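Local structure of putative polysaccharide binding proteins (DUF1812) (Bacteroides thetaiotaomicron VPI-5482, 3GF8) at residues A[160-165]-A[273-278]; A[80-85]-A[102-107]; A[113-118]-A[194-199]; A[21-26]-A[142-147]. The protein is of unproven function but, as a FimB/Mfa2-family lipoprotein of the outer membrane, probably takes part in the assembly or anchoring of fimbriae. All coordinates share one frame; numbering follows the deposited sequence.

The four contacts sample an elongated, strand-rich chain of the fimbrillin superfamily. Interactions 2 and 4 lie close together, their centres 15 Å apart, and they touch: Met-80 CA is 4.2 Å from Ile-143 CD1, and Ala-83 CB is 4.2 Å from Leu-145 CD1. Interaction 3 comes within about 8 Å of each of them, nearest atoms, without touching; its strand 115-116 is the next in the chain after strand 105-108 of interaction 2. Interaction 1 is the remote one, its centre 44 Å from that of interaction 2 and 40 Å from that of interaction 4, on the other side of the chain's centre. No ligand site is defined among them.

Interaction 1 (A[160-165]-A[273-278]); sequences TGSWTL and LSESWL
Trp-163 lays one face of its indole against the backbone and first side-chain carbons of Glu-275, whose CA stands 3.4 Å above the ring plane, offset toward the rim. Trp-163 CD1 meets Glu-275 CG at 3.4 Å. The two side chains run alongside each other but point opposite ways, and the ring and carboxylate planes are 90° apart. Chi1 of Trp-163 (61°) puts CG between the backbone N and the carbonyl carbon; the ring beyond it lies against the type I turn of Ser-274 to Trp-277, with CZ2 of Trp-163 3.1 Å from Ser-274 O. Further along the segments, Leu-165 CD1 touches Trp-277 CH2 at 4.1 Å and packs against Leu-273 CD1. Two loops are joined here, one following strand 139-158 and the other linking strands 266-273 and 279-284. On the polar side one water takes the N-H of Trp-163 NE1 (2.9 Å) and that of Thr-160 N, and donates to Leu-273 O at 3.0 Å. No direct hydrogen bond crosses, which implies that these two segments are joined mainly by van der Waals overlap with one bridging water, Glu-275 serving the indole through its carbons.

Interaction 2 (A[80-85]-A[102-107]); sequences MAWAGA and TDLKLK
Trp-82 stands between two aliphatic groups, Leu-106 CD1 on one face of the indole and the methyl carbon CE of selenomethionine Met-80 on the opposite face. This is packing between sheets in a fimbrillin fold of the transthyretin clan: strand 75-83 belongs to one sheet and strand 105-108 to a separate three-stranded antiparallel sheet. The CA atoms of Trp-82 and Leu-106 are 8.9 Å apart, and no direct hydrogen bond crosses. Leu-106 CD1 makes a CH-pi contact, lying 3.7 Å from the centroid of the six-membered ring of Trp-82 and 17° off the ring normal. Chi1 of Leu-106 (-179°) sets CG anti to the backbone N, and chi2 (151°) then brings CD1 over the ring; CB of Leu-106 is 4.0 Å from Trp-82 CZ2. Met-80 CE is offset toward the rim, 3.8 Å above the indole plane. Met-80 also reaches toward Leu-104 tip to tip, SE to CD2. Tyr-125 of strand 124-133 adds an edge-to-face ring contact to Trp-82, and Ile-91 of strand 89-91 packs on both Leu-104 and Leu-106. An alanine in place of Trp-82 would probably open a gap between Met-80 CE and Leu-106 CD1 and leave the bridging water without its indole donor. That water lies in the ring plane at the indole edge, accepting from Trp-82 NE1 at 3.2 Å and donating to Leu-104 O in a weak bond of 2.9 Å.

Interaction 3 (A[113-118]-A[194-199]); sequences SLIINK and SFRPYY
The guanidinium of Arg-196 carries Ile-115 CD1 over one face, 3.5 Å above the plane and offset toward the rim, while Ser-194 OG lies in plane at its edge. At that edge NE of Arg-196 donates a hydrogen bond to OG of Ser-194 at 2.9 Å, with the hydroxyl oxygen 2° out of the guanidinium plane; the bond helps fix the rotation of the group against the isoleucine. Arg-196 runs extended from CG to NE and crosses Ile-115 obliquely, and CG2 of Ile-115 also meets Arg-196 CD, at 3.6 Å. The Ser-194 hydroxyl is hydrogen-bonded to Glu-173 OE1, which also forms a long, weak ion pair with Arg-196 NH2. The ring of Phe-195 is met by Ile-116, the two side chains lying side by side and pointing the same way, with Ile-116 CB 3.8 Å from Phe-195 CD2. Ile-115 and Ser-194 lie on one face of a short parallel beta pairing, Ile-116 and Phe-195 on the other; strand 115-116 is here the outermost strand, within this chain, of a mixed sheet, beside strand 193-195. Three backbone bonds set the register: Ser-194 N to Leu-114 O at 3.0 Å, Ile-116 N to Ser-194 O at 2.9 Å, and Arg-196 N to Ile-116 O at 2.9 Å. Just before strand 115-116, Ser-113 OG accepts from Ile-115 N in an ST turn. Beyond Arg-196 the backbone pairing ends and side-chain-to-backbone contact takes over, Tyr-198 CB 3.4 Å from Asn-117 O. Tyr-198 and Tyr-199 pair with the one residue Asp-211 of strand 209-214, forming a classic beta bulge.

Interaction 4 (A[21-26]-A[142-147]); sequences KYDYNM and TINLIR
Lys-21 grips strand 142-147 with both backbone and side chain. Its N donates to Ile-143 O at 2.9 Å and its O accepts from Leu-145 N at 3.0 Å, a parallel bridge opposite Asn-144. The ammonium NZ of Lys-21 bonds to Asn-144 OD1 at 2.7 Å from above the amide carbonyl plane, 48° out of it, and forms a salt bridge to Asp-23 OD1 at 2.8 Å. The final bend of the lysine chain (chi4 66°) brings NZ within bonding distance of both oxygens. An alanine here would probably leave the Asp-23 carboxylate without its countercharge and Asn-144 OD1 without its ammonium donor. A water beside this polar cluster accepts from Tyr-24 N, close to Asn-144 OD1 and Leu-145 O; the same Leu-145 O meets the ring edge of Tyr-22, 3.5 Å from CD1. Past an inverse gamma turn about Tyr-24 the segments diverge, and waters link Tyr-24 O to Arg-147 N and Tyr-22 OH to Arg-147 NH1. Asn-144 ND2 turns to Glu-127 and Arg-147 NE to Thr-149 O. The contact continues the parallel pairing of strands 16-21 and 139-158, with strand 124-133 beside the latter, Phe-32 of helix 32-35 against Leu-145, and helix 257-263 against Tyr-24.

Interaction 1 (A[160-165]-A[273-278])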
# COMPACT_ATOMS: atom_id res chain seq x y z
N THR A 160 -1.38 13.66 29.44
CA THR A 160 -1.75 14.73 30.37
C THR A 160 -0.98 16.02 30.11
O THR A 160 -1.27 17.02 30.71
CB THR A 160 -1.43 14.34 31.80
OG1 THR A 160 -0.03 14.08 31.88
CG2 THR A 160 -2.24 13.10 32.24
N GLY A 161 -0.00 15.99 29.21
CA GLY A 161 0.85 17.15 28.99
C GLY A 161 1.67 17.52 30.21
O GLY A 161 2.10 18.65 30.34
N SER A 162 1.90 16.56 31.11
CA SER A 162 2.60 16.82 32.37
C SER A 162 4.08 16.57 32.18
O SER A 162 4.88 16.68 33.13
CB SER A 162 2.07 15.92 33.46
OG SER A 162 2.48 14.59 33.22
N TRP A 163 4.44 16.20 30.96
CA TRP A 163 5.81 15.98 30.58
C TRP A 163 5.83 16.18 29.08
O TRP A 163 4.83 15.97 28.43
CB TRP A 163 6.24 14.57 30.98
CG TRP A 163 5.46 13.45 30.35
CD1 TRP A 163 4.23 13.00 30.71
CD2 TRP A 163 5.88 12.62 29.25
NE1 TRP A 163 3.85 11.94 29.90
CE2 TRP A 163 4.85 11.69 29.00
CE3 TRP A 163 7.03 12.58 28.46
CZ2 TRP A 163 4.92 10.73 27.98
CZ3 TRP A 163 7.11 11.62 27.46
CH2 TRP A 163 6.05 10.70 27.23
N THR A 164 6.96 16.61 28.54
CA THR A 164 7.08 16.82 27.10
C THR A 164 7.78 15.63 26.53
O THR A 164 8.94 15.35 26.85
CB THR A 164 7.92 18.05 26.70
OG1 THR A 164 7.45 19.20 27.42
CG2 THR A 164 7.83 18.30 25.15
N LEU A 165 7.06 14.91 25.68
CA LEU A 165 7.68 13.92 24.85
C LEU A 165 8.46 14.68 23.79
O LEU A 165 7.88 15.47 23.07
CB LEU A 165 6.59 13.03 24.23
CG LEU A 165 7.09 11.73 23.62
CD1 LEU A 165 5.87 10.85 23.34
CD2 LEU A 165 7.97 11.99 22.36
N LEU A 273 0.36 9.39 25.19
CA LEU A 273 1.03 8.39 26.03
C LEU A 273 1.10 8.80 27.48
O LEU A 273 1.12 10.00 27.82
CB LEU A 273 2.44 8.17 25.54
CG LEU A 273 2.54 7.80 24.08
CD1 LEU A 273 3.89 8.15 23.60
CD2 LEU A 273 2.28 6.32 23.99
N SER A 274 1.14 7.78 28.32
CA SER A 274 1.46 7.97 29.71
C SER A 274 2.97 8.21 29.83
O SER A 274 3.75 7.98 28.90
CB SER A 274 1.06 6.73 30.52
OG SER A 274 1.95 5.64 30.32
N GLU A 275 3.36 8.64 31.01
CA GLU A 275 4.77 8.67 31.40
C GLU A 275 5.48 7.34 31.26
O GLU A 275 6.68 7.30 31.14
CB GLU A 275 4.92 9.11 32.86
CG GLU A 275 4.46 10.52 33.09
CD GLU A 275 5.06 11.12 34.36
OE1 GLU A 275 5.61 10.36 35.20
OE2 GLU A 275 4.97 12.37 34.49
N SER A 276 4.75 6.24 31.29
CA SER A 276 5.37 4.95 31.21
C SER A 276 5.18 4.34 29.82
O SER A 276 5.16 3.13 29.69
CB SER A 276 4.82 4.04 32.33
OG SER A 276 3.41 4.05 32.36
N TRP A 277 5.07 5.18 28.79
CA TRP A 277 4.94 4.72 27.40
C TRP A 277 3.78 3.78 27.10
O TRP A 277 3.89 2.92 26.25
CB TRP A 277 6.25 4.09 26.92
CG TRP A 277 7.25 5.13 26.69
CD1 TRP A 277 8.11 5.63 27.59
CD2 TRP A 277 7.44 5.87 25.49
NE1 TRP A 277 8.84 6.65 27.03
CE2 TRP A 277 8.45 6.80 25.73
CE3 TRP A 277 6.85 5.82 24.23
CZ2 TRP A 277 8.92 7.68 24.75
CZ3 TRP A 277 7.30 6.70 23.25
CH2 TRP A 277 8.33 7.61 23.52
N LEU A 278 2.67 3.96 27.81
CA LEU A 278 1.43 3.25 27.53
C LEU A 278 0.54 4.21 26.74
O LEU A 278 0.37 5.36 27.16
CB LEU A 278 0.77 2.84 28.85
CG LEU A 278 -0.62 2.21 28.98
CD1 LEU A 278 -0.64 0.78 28.42
CD2 LEU A 278 -1.10 2.24 30.48
O HOH W 1 1.02 11.68 30.29

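Interaction 2 (A[80-85]-A[102-107])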
# COMPACT_ATOMS: atom_id res chain seq x y z
N MSE A 80 -4.11 -8.71 -15.87
CA MSE A 80 -3.93 -8.08 -14.58
C MSE A 80 -2.98 -6.91 -14.80
O MSE A 80 -2.50 -6.74 -15.91
CB MSE A 80 -3.47 -9.08 -13.48
CG MSE A 80 -2.20 -9.86 -13.70
SE MSE A 80 -0.62 -8.85 -13.32
CE MSE A 80 -0.86 -8.43 -11.41
N ALA A 81 -2.75 -6.09 -13.78
CA ALA A 81 -1.82 -4.99 -13.95
C ALA A 81 -1.10 -4.63 -12.66
O ALA A 81 -1.53 -5.00 -11.58
CB ALA A 81 -2.53 -3.78 -14.52
N TRP A 82 0.05 -3.95 -12.82
CA TRP A 82 0.68 -3.19 -11.74
C TRP A 82 0.74 -1.76 -12.24
O TRP A 82 1.07 -1.50 -13.40
CB TRP A 82 2.09 -3.68 -11.46
CG TRP A 82 2.18 -4.96 -10.73
CD1 TRP A 82 2.62 -6.16 -11.23
CD2 TRP A 82 1.84 -5.20 -9.35
NE1 TRP A 82 2.57 -7.13 -10.24
CE2 TRP A 82 2.10 -6.56 -9.08
CE3 TRP A 82 1.36 -4.38 -8.31
CZ2 TRP A 82 1.88 -7.13 -7.83
CZ3 TRP A 82 1.14 -4.94 -7.07
CH2 TRP A 82 1.41 -6.30 -6.83
N ALA A 83 0.38 -0.83 -11.37
CA ALA A 83 0.30 0.57 -11.73
C ALA A 83 1.18 1.34 -10.75
O ALA A 83 1.25 1.01 -9.57
CB ALA A 83 -1.16 1.07 -11.71
N GLY A 84 1.83 2.38 -11.28
CA GLY A 84 2.79 3.16 -10.51
C GLY A 84 4.19 2.58 -10.30
O GLY A 84 5.01 3.28 -9.73
N ALA A 85 4.48 1.34 -10.75
CA ALA A 85 5.75 0.70 -10.40
C ALA A 85 6.89 1.31 -11.20
O ALA A 85 6.88 1.30 -12.44
CB ALA A 85 5.72 -0.84 -10.57
N THR A 102 2.04 -17.36 -11.85
CA THR A 102 2.70 -17.56 -10.58
C THR A 102 4.17 -17.14 -10.65
O THR A 102 4.79 -16.94 -9.60
CB THR A 102 2.56 -19.01 -10.09
OG1 THR A 102 3.24 -19.90 -10.99
CG2 THR A 102 1.05 -19.43 -9.98
N ASP A 103 4.73 -17.00 -11.85
CA ASP A 103 6.10 -16.47 -12.01
C ASP A 103 6.23 -14.97 -11.76
O ASP A 103 7.36 -14.46 -11.62
CB ASP A 103 6.63 -16.72 -13.42
CG ASP A 103 6.88 -18.20 -13.71
OD1 ASP A 103 7.27 -18.92 -12.79
OD2 ASP A 103 6.67 -18.63 -14.86
N LEU A 104 5.11 -14.26 -11.81
CA LEU A 104 5.09 -12.79 -11.73
C LEU A 104 5.11 -12.36 -10.26
O LEU A 104 4.19 -12.69 -9.50
CB LEU A 104 3.85 -12.20 -12.42
CG LEU A 104 3.84 -10.68 -12.57
CD1 LEU A 104 5.00 -10.30 -13.41
CD2 LEU A 104 2.56 -10.14 -13.19
N LYS A 105 6.16 -11.65 -9.87
CA LYS A 105 6.31 -11.25 -8.49
C LYS A 105 6.90 -9.85 -8.48
O LYS A 105 7.67 -9.52 -9.35
CB LYS A 105 7.25 -12.20 -7.78
CG LYS A 105 6.86 -13.66 -7.92
CD LYS A 105 7.80 -14.55 -7.17
CE LYS A 105 7.27 -15.95 -7.17
NZ LYS A 105 8.35 -16.87 -6.88
N LEU A 106 6.54 -9.06 -7.48
CA LEU A 106 7.01 -7.71 -7.34
C LEU A 106 7.71 -7.68 -5.99
O LEU A 106 7.18 -8.17 -4.99
CB LEU A 106 5.85 -6.74 -7.42
CG LEU A 106 6.12 -5.22 -7.31
CD1 LEU A 106 5.10 -4.41 -8.07
CD2 LEU A 106 6.13 -4.79 -5.89
N LYS A 107 8.93 -7.17 -5.98
CA LYS A 107 9.67 -7.10 -4.73
C LYS A 107 10.15 -5.67 -4.49
O LYS A 107 10.73 -5.05 -5.37
CB LYS A 107 10.82 -8.10 -4.73
CG LYS A 107 11.60 -8.07 -3.45
CD LYS A 107 12.80 -8.98 -3.47
CE LYS A 107 12.48 -10.33 -2.83
NZ LYS A 107 13.63 -11.27 -2.89
O HOH W 2 3.24 -10.02 -8.95

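Interaction 3 (A[113-118]-A[194-199])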
# COMPACT_ATOMS: atom_id res chain seq x y z
N SER A 113 20.98 -4.29 4.75
CA SER A 113 20.45 -3.91 6.06
C SER A 113 18.94 -4.11 6.24
O SER A 113 18.44 -4.02 7.33
CB SER A 113 20.74 -2.44 6.33
OG SER A 113 19.83 -1.62 5.62
N LEU A 114 18.20 -4.33 5.16
CA LEU A 114 16.74 -4.47 5.25
C LEU A 114 15.99 -3.25 5.80
O LEU A 114 14.86 -3.37 6.25
CB LEU A 114 16.37 -5.70 6.07
CG LEU A 114 17.11 -6.99 5.71
CD1 LEU A 114 16.61 -8.01 6.67
CD2 LEU A 114 16.86 -7.40 4.24
N ILE A 115 16.62 -2.08 5.78
CA ILE A 115 15.99 -0.83 6.18
C ILE A 115 15.48 -0.11 4.95
O ILE A 115 16.19 0.04 3.98
CB ILE A 115 17.00 0.08 6.87
CG1 ILE A 115 17.48 -0.58 8.14
CG2 ILE A 115 16.40 1.44 7.16
CD1 ILE A 115 18.67 0.11 8.82
N ILE A 116 14.24 0.32 4.98
CA ILE A 116 13.66 1.12 3.90
C ILE A 116 13.34 2.49 4.51
O ILE A 116 12.59 2.54 5.46
CB ILE A 116 12.33 0.48 3.42
CG1 ILE A 116 12.58 -0.95 2.93
CG2 ILE A 116 11.64 1.38 2.35
CD1 ILE A 116 13.23 -1.02 1.56
N ASN A 117 13.91 3.57 3.97
CA ASN A 117 13.65 4.90 4.52
C ASN A 117 13.37 5.93 3.46
O ASN A 117 13.61 7.10 3.66
CB ASN A 117 14.80 5.38 5.45
CG ASN A 117 16.16 5.33 4.78
OD1 ASN A 117 16.28 5.16 3.56
ND2 ASN A 117 17.21 5.49 5.58
N LYS A 118 12.87 5.48 2.32
CA LYS A 118 12.51 6.39 1.24
C LYS A 118 10.98 6.45 1.12
O LYS A 118 10.29 5.52 1.54
CB LYS A 118 13.12 5.92 -0.08
CG LYS A 118 12.37 4.76 -0.72
CD LYS A 118 13.02 4.25 -2.03
CE LYS A 118 13.82 2.95 -1.83
NZ LYS A 118 14.25 2.28 -3.14
N SER A 194 12.50 -3.19 8.05
CA SER A 194 12.35 -2.07 8.98
C SER A 194 12.10 -0.79 8.18
O SER A 194 12.99 -0.25 7.53
CB SER A 194 13.63 -1.92 9.82
OG SER A 194 13.53 -0.86 10.79
N PHE A 195 10.84 -0.35 8.15
CA PHE A 195 10.49 0.88 7.46
C PHE A 195 10.69 1.99 8.45
O PHE A 195 10.18 1.92 9.57
CB PHE A 195 9.04 0.87 6.98
CG PHE A 195 8.75 -0.20 5.95
CD1 PHE A 195 8.45 -1.50 6.35
CD2 PHE A 195 8.76 0.09 4.59
CE1 PHE A 195 8.17 -2.48 5.40
CE2 PHE A 195 8.47 -0.88 3.64
CZ PHE A 195 8.18 -2.17 4.05
N ARG A 196 11.43 3.02 8.04
CA ARG A 196 11.78 4.12 8.93
C ARG A 196 11.45 5.44 8.31
O ARG A 196 11.26 5.50 7.13
CB ARG A 196 13.28 4.08 9.18
CG ARG A 196 13.64 2.81 9.86
CD ARG A 196 15.08 2.72 10.26
NE ARG A 196 15.27 1.40 10.85
CZ ARG A 196 16.36 1.00 11.47
NH1 ARG A 196 17.36 1.83 11.63
NH2 ARG A 196 16.44 -0.23 11.97
N PRO A 197 11.40 6.51 9.11
CA PRO A 197 10.91 7.78 8.56
C PRO A 197 11.65 8.27 7.34
O PRO A 197 12.87 8.18 7.27
CB PRO A 197 11.08 8.75 9.72
CG PRO A 197 10.90 7.87 10.95
CD PRO A 197 11.57 6.58 10.58
N TYR A 198 10.91 8.77 6.36
CA TYR A 198 11.52 9.50 5.28
C TYR A 198 11.48 11.00 5.55
O TYR A 198 12.16 11.76 4.88
CB TYR A 198 10.92 9.10 3.92
CG TYR A 198 9.44 9.36 3.78
CD1 TYR A 198 8.97 10.63 3.52
CD2 TYR A 198 8.51 8.33 3.91
CE1 TYR A 198 7.62 10.90 3.40
CE2 TYR A 198 7.16 8.58 3.79
CZ TYR A 198 6.72 9.87 3.52
OH TYR A 198 5.38 10.18 3.43
N TYR A 199 10.69 11.44 6.53
CA TYR A 199 10.64 12.87 6.90
C TYR A 199 10.26 13.00 8.34
O TYR A 199 9.50 12.19 8.84
CB TYR A 199 9.65 13.61 6.04
CG TYR A 199 9.49 15.04 6.42
CD1 TYR A 199 10.37 16.00 5.95
CD2 TYR A 199 8.43 15.46 7.23
CE1 TYR A 199 10.24 17.29 6.30
CE2 TYR A 199 8.27 16.76 7.56
CZ TYR A 199 9.20 17.67 7.09
OH TYR A 199 9.08 18.96 7.40

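Interaction 4 (A[21-26]-A[142-147])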
# COMPACT_ATOMS: atom_id res chain seq x y z
N LYS A 21 -9.64 1.62 -13.36
CA LYS A 21 -10.29 2.49 -12.35
C LYS A 21 -9.66 2.33 -10.99
O LYS A 21 -9.15 1.26 -10.68
CB LYS A 21 -11.80 2.25 -12.28
CG LYS A 21 -12.28 0.84 -11.82
CD LYS A 21 -13.82 0.83 -11.70
CE LYS A 21 -14.37 -0.43 -11.13
NZ LYS A 21 -13.97 -0.57 -9.73
N TYR A 22 -9.71 3.42 -10.20
CA TYR A 22 -9.26 3.43 -8.83
C TYR A 22 -10.32 4.09 -7.97
O TYR A 22 -10.19 5.26 -7.60
CB TYR A 22 -7.89 4.16 -8.69
CG TYR A 22 -7.47 4.33 -7.25
CD1 TYR A 22 -7.59 3.28 -6.32
CD2 TYR A 22 -7.00 5.54 -6.80
CE1 TYR A 22 -7.21 3.47 -4.95
CE2 TYR A 22 -6.63 5.73 -5.47
CZ TYR A 22 -6.75 4.70 -4.56
OH TYR A 22 -6.37 4.95 -3.24
N ASP A 23 -11.37 3.31 -7.66
CA ASP A 23 -12.44 3.78 -6.80
C ASP A 23 -12.48 3.03 -5.50
O ASP A 23 -13.28 3.38 -4.60
CB ASP A 23 -13.80 3.71 -7.50
CG ASP A 23 -14.22 2.28 -7.89
OD1 ASP A 23 -13.51 1.29 -7.65
OD2 ASP A 23 -15.29 2.16 -8.52
N TYR A 24 -11.61 2.03 -5.35
CA TYR A 24 -11.51 1.30 -4.05
C TYR A 24 -10.72 2.13 -2.98
O TYR A 24 -9.60 1.80 -2.59
CB TYR A 24 -10.93 -0.10 -4.29
CG TYR A 24 -11.29 -1.11 -3.24
CD1 TYR A 24 -12.60 -1.50 -3.03
CD2 TYR A 24 -10.32 -1.71 -2.47
CE1 TYR A 24 -12.93 -2.44 -2.08
CE2 TYR A 24 -10.64 -2.65 -1.51
CZ TYR A 24 -11.95 -3.02 -1.33
OH TYR A 24 -12.28 -3.95 -0.37
N ASN A 25 -11.34 3.21 -2.52
CA ASN A 25 -10.72 4.15 -1.60
C ASN A 25 -11.77 4.67 -0.62
O ASN A 25 -12.93 4.30 -0.75
CB ASN A 25 -10.06 5.29 -2.35
CG ASN A 25 -10.98 5.97 -3.33
OD1 ASN A 25 -12.04 6.49 -2.97
ND2 ASN A 25 -10.59 5.96 -4.60
N MSE A 26 -11.38 5.52 0.35
CA MSE A 26 -12.36 5.99 1.32
C MSE A 26 -13.31 7.03 0.75
O MSE A 26 -14.30 7.34 1.38
CB MSE A 26 -11.71 6.51 2.59
CG MSE A 26 -10.92 5.45 3.31
SE MSE A 26 -12.06 4.10 4.06
CE MSE A 26 -12.55 5.16 5.63
N THR A 142 -12.40 -3.68 -17.92
CA THR A 142 -12.04 -2.79 -16.81
C THR A 142 -11.09 -3.46 -15.81
O THR A 142 -11.40 -4.53 -15.24
CB THR A 142 -13.28 -2.34 -16.02
OG1 THR A 142 -14.26 -1.80 -16.91
CG2 THR A 142 -12.90 -1.29 -14.97
N ILE A 143 -9.96 -2.81 -15.57
CA ILE A 143 -9.06 -3.23 -14.48
C ILE A 143 -9.36 -2.45 -13.20
O ILE A 143 -9.45 -1.23 -13.21
CB ILE A 143 -7.59 -3.12 -14.86
CG1 ILE A 143 -7.26 -4.11 -15.99
CG2 ILE A 143 -6.71 -3.49 -13.65
CD1 ILE A 143 -7.22 -5.63 -15.47
N ASN A 144 -9.57 -3.18 -12.12
CA ASN A 144 -9.81 -2.58 -10.82
C ASN A 144 -8.53 -2.50 -9.97
O ASN A 144 -7.89 -3.52 -9.72
CB ASN A 144 -10.87 -3.35 -10.06
CG ASN A 144 -11.25 -2.67 -8.80
OD1 ASN A 144 -11.64 -1.51 -8.81
ND2 ASN A 144 -11.06 -3.35 -7.68
N LEU A 145 -8.20 -1.29 -9.52
CA LEU A 145 -6.93 -1.01 -8.85
C LEU A 145 -7.09 -0.87 -7.35
O LEU A 145 -8.01 -0.17 -6.86
CB LEU A 145 -6.30 0.29 -9.37
CG LEU A 145 -5.84 0.22 -10.81
CD1 LEU A 145 -5.31 1.61 -11.32
CD2 LEU A 145 -4.83 -0.90 -10.93
N ILE A 146 -6.16 -1.51 -6.64
CA ILE A 146 -6.10 -1.53 -5.19
C ILE A 146 -4.76 -0.97 -4.73
O ILE A 146 -3.69 -1.44 -5.17
CB ILE A 146 -6.23 -2.99 -4.69
CG1 ILE A 146 -7.63 -3.54 -5.06
CG2 ILE A 146 -5.98 -3.10 -3.18
CD1 ILE A 146 -7.79 -4.93 -4.71
N ARG A 147 -4.80 0.01 -3.83
CA ARG A 147 -3.58 0.66 -3.40
C ARG A 147 -2.87 -0.19 -2.41
O ARG A 147 -3.48 -0.67 -1.45
CB ARG A 147 -3.84 2.05 -2.82
CG ARG A 147 -2.57 2.79 -2.55
CD ARG A 147 -2.76 4.29 -2.35
NE ARG A 147 -1.64 4.86 -1.61
CZ ARG A 147 -1.51 6.13 -1.29
NH1 ARG A 147 -2.45 7.01 -1.60
NH2 ARG A 147 -0.45 6.53 -0.64
O HOH W 3 -4.93 7.06 -2.97
O HOH W 4 -7.23 0.54 -2.40
O HOH W 5 -10.40 0.61 -7.51